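Local coordinates for protein endonuclease NucS (Thermococcus kodakarensis KOD1, PDB 5GKE) that binds double-stranded DNA as a mismatch restriction endonuclease, and is predicted also to cut the single-stranded ends of branched DNA, at residues A[173-187]-A[207-221]. The protein carries 1 engineered substitution. Numbering follows the deposited sequence.
Sequences GNIVVLELKRRRAEL and KVRGILVAPSLTSGA. With MG (magnesium ion), chain E; nucleotides of chain D; nucleotides of chain C.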
loop_
_atom_site.group_PDB
_atom_site.type_symbol
_atom_site.label_atom_id
_atom_site.label_comp_id
_atom_site.label_asym_id
_atom_site.label_seq_id
_atom_site.Cartn_x
_atom_site.Cartn_y
_atom_site.Cartn_z
ATOM N N GLY A 173 -36.258 14.650 10.208
ATOM C CA GLY A 173 -35.465 15.522 11.067
ATOM C C GLY A 173 -34.327 14.888 11.873
ATOM O O GLY A 173 -33.731 15.538 12.734
ATOM N N ASN A 174 -34.025 13.621 11.611
ATOM C CA ASN A 174 -32.865 12.980 12.220
ATOM C C ASN A 174 -31.555 13.425 11.557
ATOM O O ASN A 174 -31.533 13.776 10.381
ATOM C CB ASN A 174 -32.982 11.457 12.131
ATOM C CG ASN A 174 -34.258 10.925 12.760
ATOM O OD1 ASN A 174 -34.420 10.973 13.980
ATOM N ND2 ASN A 174 -35.157 10.383 11.932
ATOM N N ILE A 175 -30.471 13.424 12.323
ATOM C CA ILE A 175 -29.136 13.547 11.759
ATOM C C ILE A 175 -28.743 12.227 11.063
ATOM O O ILE A 175 -28.977 11.136 11.603
ATOM C CB ILE A 175 -28.088 13.869 12.843
ATOM C CG1 ILE A 175 -28.474 15.115 13.642
ATOM C CG2 ILE A 175 -26.711 14.035 12.227
ATOM C CD1 ILE A 175 -28.709 16.288 12.790
ATOM N N VAL A 176 -28.150 12.319 9.873
ATOM C CA VAL A 176 -27.677 11.125 9.169
ATOM C C VAL A 176 -26.161 11.161 8.954
ATOM O O VAL A 176 -25.624 12.127 8.408
ATOM C CB VAL A 176 -28.382 10.954 7.807
ATOM C CG1 VAL A 176 -27.821 9.755 7.063
ATOM C CG2 VAL A 176 -29.886 10.806 8.001
ATOM N N VAL A 177 -25.480 10.123 9.437
ATOM C CA VAL A 177 -24.107 9.822 9.032
ATOM C C VAL A 177 -24.124 8.872 7.866
ATOM O O VAL A 177 -24.795 7.840 7.931
ATOM C CB VAL A 177 -23.288 9.129 10.119
ATOM C CG1 VAL A 177 -21.810 9.339 9.854
ATOM C CG2 VAL A 177 -23.665 9.624 11.465
ATOM N N LEU A 178 -23.394 9.206 6.809
ATOM C CA LEU A 178 -23.102 8.234 5.759
ATOM C C LEU A 178 -21.648 7.806 5.880
ATOM O O LEU A 178 -20.761 8.652 6.068
ATOM C CB LEU A 178 -23.344 8.802 4.370
ATOM C CG LEU A 178 -24.705 9.329 3.935
ATOM C CD1 LEU A 178 -24.631 9.628 2.438
ATOM C CD2 LEU A 178 -25.828 8.345 4.252
ATOM N N GLU A 179 -21.412 6.495 5.820
ATOM C CA GLU A 179 -20.072 5.965 5.596
ATOM C C GLU A 179 -20.032 5.306 4.213
ATOM O O GLU A 179 -20.840 4.429 3.915
ATOM C CB GLU A 179 -19.674 4.974 6.689
ATOM C CG GLU A 179 -18.320 4.285 6.449
ATOM C CD GLU A 179 -17.127 5.239 6.441
ATOM O OE1 GLU A 179 -16.020 4.802 6.057
ATOM O OE2 GLU A 179 -17.277 6.420 6.834
ATOM N N LEU A 180 -19.119 5.764 3.364
ATOM C CA LEU A 180 -19.031 5.279 1.989
ATOM C C LEU A 180 -17.876 4.313 1.831
ATOM O O LEU A 180 -16.828 4.478 2.471
ATOM C CB LEU A 180 -18.851 6.433 1.001
ATOM C CG LEU A 180 -19.655 7.708 1.229
ATOM C CD1 LEU A 180 -19.325 8.773 0.161
ATOM C CD2 LEU A 180 -21.143 7.392 1.260
ATOM N N LYS A 181 -18.081 3.303 0.987
ATOM C CA LYS A 181 -17.006 2.429 0.514
ATOM C C LYS A 181 -17.184 2.145 -0.959
ATOM O O LYS A 181 -18.264 1.711 -1.383
ATOM C CB LYS A 181 -16.967 1.109 1.283
ATOM C CG LYS A 181 -16.608 1.258 2.742
ATOM C CD LYS A 181 -15.230 1.867 2.934
ATOM C CE LYS A 181 -15.026 2.250 4.392
ATOM N NZ LYS A 181 -13.864 3.144 4.618
ATOM N N ARG A 182 -16.118 2.358 -1.729
ATOM C CA ARG A 182 -16.134 2.131 -3.179
ATOM C C ARG A 182 -16.156 0.646 -3.506
ATOM O O ARG A 182 -16.440 0.248 -4.623
ATOM C CB ARG A 182 -14.917 2.798 -3.858
ATOM C CG ARG A 182 -13.549 2.227 -3.476
ATOM C CD ARG A 182 -12.450 2.715 -4.435
ATOM N NE ARG A 182 -12.923 2.615 -5.809
ATOM C CZ ARG A 182 -12.955 1.481 -6.501
ATOM N NH1 ARG A 182 -12.498 0.361 -5.968
ATOM N NH2 ARG A 182 -13.434 1.472 -7.727
ATOM N N ARG A 183 -15.841 -0.175 -2.517
ATOM C CA ARG A 183 -15.799 -1.602 -2.726
ATOM C C ARG A 183 -16.554 -2.271 -1.586
ATOM O O ARG A 183 -17.036 -1.588 -0.675
ATOM C CB ARG A 183 -14.346 -2.088 -2.812
ATOM C CG ARG A 183 -13.547 -1.903 -1.537
ATOM C CD ARG A 183 -12.107 -2.365 -1.675
ATOM N NE ARG A 183 -11.572 -2.817 -0.386
ATOM C CZ ARG A 183 -10.333 -3.265 -0.189
ATOM N NH1 ARG A 183 -9.475 -3.322 -1.197
ATOM N NH2 ARG A 183 -9.949 -3.661 1.022
ATOM N N ARG A 184 -16.644 -3.599 -1.630
ATOM C CA ARG A 184 -17.384 -4.346 -0.633
ATOM C C ARG A 184 -16.970 -3.932 0.782
ATOM O O ARG A 184 -15.792 -3.862 1.110
ATOM C CB ARG A 184 -17.173 -5.840 -0.831
ATOM C CG ARG A 184 -17.459 -6.663 0.410
ATOM C CD ARG A 184 -17.418 -8.128 0.099
ATOM N NE ARG A 184 -18.577 -8.502 -0.685
ATOM C CZ ARG A 184 -19.340 -9.545 -0.403
ATOM N NH1 ARG A 184 -19.046 -10.307 0.642
ATOM N NH2 ARG A 184 -20.393 -9.817 -1.157
ATOM N N ALA A 185 -17.960 -3.632 1.608
ATOM C CA ALA A 185 -17.688 -3.071 2.915
ATOM C C ALA A 185 -17.352 -4.146 3.936
ATOM O O ALA A 185 -18.016 -5.184 4.033
ATOM C CB ALA A 185 -18.861 -2.245 3.376
ATOM N N GLU A 186 -16.318 -3.864 4.709
ATOM C CA GLU A 186 -15.796 -4.790 5.702
ATOM C C GLU A 186 -16.073 -4.302 7.131
ATOM O O GLU A 186 -16.643 -3.227 7.328
ATOM C CB GLU A 186 -14.293 -4.961 5.491
ATOM C CG GLU A 186 -13.924 -5.481 4.114
ATOM C CD GLU A 186 -12.434 -5.334 3.793
ATOM O OE1 GLU A 186 -11.588 -5.719 4.635
ATOM O OE2 GLU A 186 -12.113 -4.831 2.693
ATOM N N LEU A 187 -15.652 -5.084 8.118
ATOM C CA LEU A 187 -15.895 -4.758 9.528
ATOM C C LEU A 187 -15.366 -3.389 9.895
ATOM O O LEU A 187 -16.019 -2.628 10.605
ATOM C CB LEU A 187 -15.255 -5.804 10.446
ATOM C CG LEU A 187 -16.064 -7.068 10.682
ATOM C CD1 LEU A 187 -15.250 -8.039 11.517
ATOM C CD2 LEU A 187 -17.341 -6.669 11.409
ATOM N N LYS A 207 -31.652 10.733 17.963
ATOM C CA LYS A 207 -32.054 11.299 16.673
ATOM C C LYS A 207 -31.024 11.106 15.546
ATOM O O LYS A 207 -31.053 11.830 14.551
ATOM C CB LYS A 207 -32.371 12.791 16.825
ATOM C CG LYS A 207 -33.666 13.063 17.595
ATOM C CD LYS A 207 -34.903 12.624 16.803
ATOM C CE LYS A 207 -35.969 13.717 16.737
ATOM N NZ LYS A 207 -36.686 13.772 15.425
ATOM N N VAL A 208 -30.055 10.218 15.756
ATOM C CA VAL A 208 -29.034 9.943 14.750
ATOM C C VAL A 208 -29.228 8.592 14.045
ATOM O O VAL A 208 -29.447 7.567 14.687
ATOM C CB VAL A 208 -27.646 9.991 15.383
ATOM C CG1 VAL A 208 -26.577 9.830 14.330
ATOM C CG2 VAL A 208 -27.464 11.318 16.103
ATOM N N ARG A 209 -29.174 8.614 12.716
ATOM C CA ARG A 209 -29.142 7.396 11.899
ATOM C C ARG A 209 -27.770 7.218 11.250
ATOM O O ARG A 209 -27.191 8.196 10.777
ATOM C CB ARG A 209 -30.196 7.444 10.804
ATOM C CG ARG A 209 -31.623 7.349 11.274
ATOM C CD ARG A 209 -32.551 7.751 10.146
ATOM N NE ARG A 209 -32.466 6.838 9.008
ATOM C CZ ARG A 209 -32.810 7.162 7.768
ATOM N NH1 ARG A 209 -33.225 8.390 7.509
ATOM N NH2 ARG A 209 -32.716 6.270 6.781
ATOM N N GLY A 210 -27.207 6.010 11.316
ATOM C CA GLY A 210 -26.059 5.659 10.494
ATOM C C GLY A 210 -26.415 4.887 9.240
ATOM O O GLY A 210 -27.230 3.961 9.275
ATOM N N ILE A 211 -25.731 5.176 8.144
ATOM C CA ILE A 211 -25.986 4.428 6.923
ATOM C C ILE A 211 -24.676 4.062 6.255
ATOM O O ILE A 211 -23.856 4.931 5.956
ATOM C CB ILE A 211 -26.843 5.208 5.919
ATOM C CG1 ILE A 211 -28.139 5.696 6.560
ATOM C CG2 ILE A 211 -27.140 4.342 4.701
ATOM C CD1 ILE A 211 -29.121 6.258 5.549
ATOM N N LEU A 212 -24.479 2.769 6.040
ATOM C CA LEU A 212 -23.331 2.302 5.291
ATOM C C LEU A 212 -23.713 2.278 3.823
ATOM O O LEU A 212 -24.744 1.732 3.442
ATOM C CB LEU A 212 -22.877 0.919 5.759
ATOM C CG LEU A 212 -21.672 0.310 5.033
ATOM C CD1 LEU A 212 -20.508 1.270 4.955
ATOM C CD2 LEU A 212 -21.245 -0.917 5.763
ATOM N N VAL A 213 -22.898 2.907 3.002
ATOM C CA VAL A 213 -23.218 3.019 1.597
ATOM C C VAL A 213 -22.067 2.388 0.820
ATOM O O VAL A 213 -20.950 2.904 0.803
ATOM C CB VAL A 213 -23.448 4.506 1.198
ATOM C CG1 VAL A 213 -23.801 4.638 -0.268
ATOM C CG2 VAL A 213 -24.537 5.116 2.061
ATOM N N ALA A 214 -22.337 1.254 0.196
ATOM C CA ALA A 214 -21.312 0.522 -0.524
ATOM C C ALA A 214 -21.980 -0.360 -1.574
ATOM O O ALA A 214 -23.201 -0.444 -1.619
ATOM C CB ALA A 214 -20.487 -0.309 0.452
ATOM N N PRO A 215 -21.193 -1.003 -2.439
ATOM C CA PRO A 215 -21.835 -1.944 -3.371
ATOM C C PRO A 215 -22.298 -3.260 -2.719
ATOM O O PRO A 215 -23.142 -3.938 -3.291
ATOM C CB PRO A 215 -20.746 -2.195 -4.424
ATOM C CG PRO A 215 -19.475 -1.672 -3.843
ATOM C CD PRO A 215 -19.847 -0.601 -2.885
ATOM N N SER A 216 -21.765 -3.593 -1.545
ATOM C CA SER A 216 -22.087 -4.840 -0.843
ATOM C C SER A 216 -21.340 -4.897 0.493
ATOM O O SER A 216 -20.505 -4.036 0.770
ATOM C CB SER A 216 -21.719 -6.066 -1.687
ATOM O OG SER A 216 -20.320 -6.114 -1.912
ATOM N N LEU A 217 -21.631 -5.926 1.292
ATOM C CA LEU A 217 -21.018 -6.145 2.610
ATOM C C LEU A 217 -20.425 -7.531 2.789
ATOM O O LEU A 217 -20.926 -8.499 2.219
ATOM C CB LEU A 217 -22.053 -5.975 3.715
ATOM C CG LEU A 217 -22.982 -4.797 3.596
ATOM C CD1 LEU A 217 -23.947 -4.812 4.759
ATOM C CD2 LEU A 217 -22.088 -3.593 3.631
ATOM N N THR A 218 -19.398 -7.643 3.621
ATOM C CA THR A 218 -18.959 -8.959 4.059
ATOM C C THR A 218 -19.934 -9.504 5.085
ATOM O O THR A 218 -20.736 -8.753 5.653
ATOM C CB THR A 218 -17.563 -8.937 4.663
ATOM O OG1 THR A 218 -17.568 -8.144 5.861
ATOM C CG2 THR A 218 -16.581 -8.363 3.668
ATOM N N SER A 219 -19.879 -10.813 5.305
ATOM C CA SER A 219 -20.711 -11.455 6.312
ATOM C C SER A 219 -20.662 -10.730 7.663
ATOM O O SER A 219 -21.697 -10.403 8.254
ATOM C CB SER A 219 -20.273 -12.905 6.491
ATOM O OG SER A 219 -18.863 -12.973 6.653
ATOM N N GLY A 220 -19.453 -10.467 8.138
ATOM C CA GLY A 220 -19.279 -9.898 9.457
ATOM C C GLY A 220 -19.769 -8.471 9.528
ATOM O O GLY A 220 -20.344 -8.047 10.533
ATOM N N ALA A 221 -19.529 -7.725 8.457
ATOM C CA ALA A 221 -19.999 -6.362 8.372
ATOM C C ALA A 221 -21.518 -6.311 8.547
ATOM O O ALA A 221 -22.015 -5.561 9.383
ATOM C CB ALA A 221 -19.590 -5.739 7.048
HETATM MG MG MG E . -14.944 6.918 5.932
ATOM P P DA D 3 -16.991 -12.101 2.273
ATOM O OP1 DA D 3 -18.350 -11.960 2.834
ATOM O OP2 DA D 3 -16.388 -11.009 1.474
ATOM O "O5'" DA D 3 -16.033 -12.425 3.493
ATOM C "C5'" DA D 3 -16.500 -13.234 4.531
ATOM C "C4'" DA D 3 -15.474 -13.309 5.641
ATOM O "O4'" DA D 3 -14.193 -13.703 5.086
ATOM C "C3'" DA D 3 -15.222 -11.994 6.384
ATOM O "O3'" DA D 3 -15.039 -12.276 7.763
ATOM C "C2'" DA D 3 -13.928 -11.485 5.735
ATOM C "C1'" DA D 3 -13.200 -12.804 5.533
ATOM N N9 DA D 3 -12.123 -12.783 4.541
ATOM C C8 DA D 3 -12.208 -12.420 3.223
ATOM N N7 DA D 3 -11.075 -12.540 2.566
ATOM C C5 DA D 3 -10.190 -13.022 3.518
ATOM C C6 DA D 3 -8.822 -13.368 3.458
ATOM N N6 DA D 3 -8.082 -13.261 2.351
ATOM N N1 DA D 3 -8.239 -13.821 4.589
ATOM C C2 DA D 3 -8.984 -13.925 5.703
ATOM N N3 DA D 3 -10.276 -13.638 5.877
ATOM C C4 DA D 3 -10.823 -13.185 4.737
ATOM P P DG C 9 -9.310 -0.735 -4.435
ATOM O OP1 DG C 9 -9.899 -2.063 -4.147
ATOM O OP2 DG C 9 -10.150 0.478 -4.412
ATOM O "O5'" DG C 9 -8.087 -0.533 -3.436
ATOM C "C5'" DG C 9 -7.170 -1.593 -3.224
ATOM C "C4'" DG C 9 -5.746 -1.152 -3.525
ATOM O "O4'" DG C 9 -5.341 -0.130 -2.584
ATOM C "C3'" DG C 9 -4.711 -2.273 -3.452
ATOM O "O3'" DG C 9 -4.226 -2.562 -4.759
ATOM C "C2'" DG C 9 -3.597 -1.735 -2.559
ATOM C "C1'" DG C 9 -4.245 -0.573 -1.821
ATOM N N9 DG C 9 -4.700 -0.874 -0.464
ATOM C C8 DG C 9 -5.998 -0.839 0.002
ATOM N N7 DG C 9 -6.103 -1.110 1.282
ATOM C C5 DG C 9 -4.789 -1.328 1.693
ATOM C C6 DG C 9 -4.273 -1.664 2.972
ATOM O O6 DG C 9 -4.894 -1.842 4.043
ATOM N N1 DG C 9 -2.893 -1.802 2.944
ATOM C C2 DG C 9 -2.103 -1.635 1.829
ATOM N N2 DG C 9 -0.782 -1.804 2.009
ATOM N N3 DG C 9 -2.570 -1.323 0.624
ATOM C C4 DG C 9 -3.915 -1.188 0.626
ATOM P P DC D 4 -15.476 -11.215 8.882
ATOM O OP1 DC D 4 -16.039 -11.966 10.035
ATOM O OP2 DC D 4 -16.294 -10.193 8.184
ATOM O "O5'" DC D 4 -14.089 -10.568 9.338
ATOM C "C5'" DC D 4 -13.186 -11.336 10.095
ATOM C "C4'" DC D 4 -11.757 -10.833 9.948
ATOM O "O4'" DC D 4 -11.280 -11.050 8.608
ATOM C "C3'" DC D 4 -11.533 -9.342 10.207
ATOM O "O3'" DC D 4 -11.122 -9.158 11.559
ATOM C "C2'" DC D 4 -10.410 -8.954 9.207
ATOM C "C1'" DC D 4 -10.121 -10.274 8.468
ATOM N N1 DC D 4 -9.818 -10.126 7.014
ATOM C C2 DC D 4 -8.562 -10.514 6.531
ATOM O O2 DC D 4 -7.725 -10.960 7.332
ATOM N N3 DC D 4 -8.297 -10.392 5.194
ATOM C C4 DC D 4 -9.235 -9.900 4.373
ATOM N N4 DC D 4 -8.943 -9.796 3.067
ATOM C C5 DC D 4 -10.525 -9.506 4.853
ATOM C C6 DC D 4 -10.769 -9.638 6.168
#
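K207 starts the parallel pairing by giving its O to I175 N, and backbone bonds continue to V213. R209 lies alongside V176, its guanidinium drawn off to E147, D170 and E231. On the same face, beta-branched I211, a residue type suited to a strand, sets its CB 3.7 Å from L178 CD2. L212 faces the other way; with CG anti to its backbone N (chi1 180°), CD2 reaches A185 CB at 3.6 Å and CD1 packs on the stem of E179, whose carboxylate holds the magnesium with both oxygens. P215, having no N-H to donate, suits the break in pairing. The pairing resumes one residue out of step: S216 O takes A185 N in a straight bond (177°), and S216 OG accepts R184 NE, whose guanidinium meets the DA3 phosphate of chain D at its edge. T218 OG1 N-caps the following helix by accepting A221 N, while CG2 touches E186 CG. E186 OE2 receives R183 NH2 on its syn lone pair, and R183 NH1 grips DG9 OP1 of chain C; an alanine there would probably leave carboxylate and phosphate without this cationic mate. This beta-alpha-beta unit of the PDDEXK-clan nuclease domain has helix 187-204 over V177 and K181, with strands 163-169 and 231-234 flanking the pair.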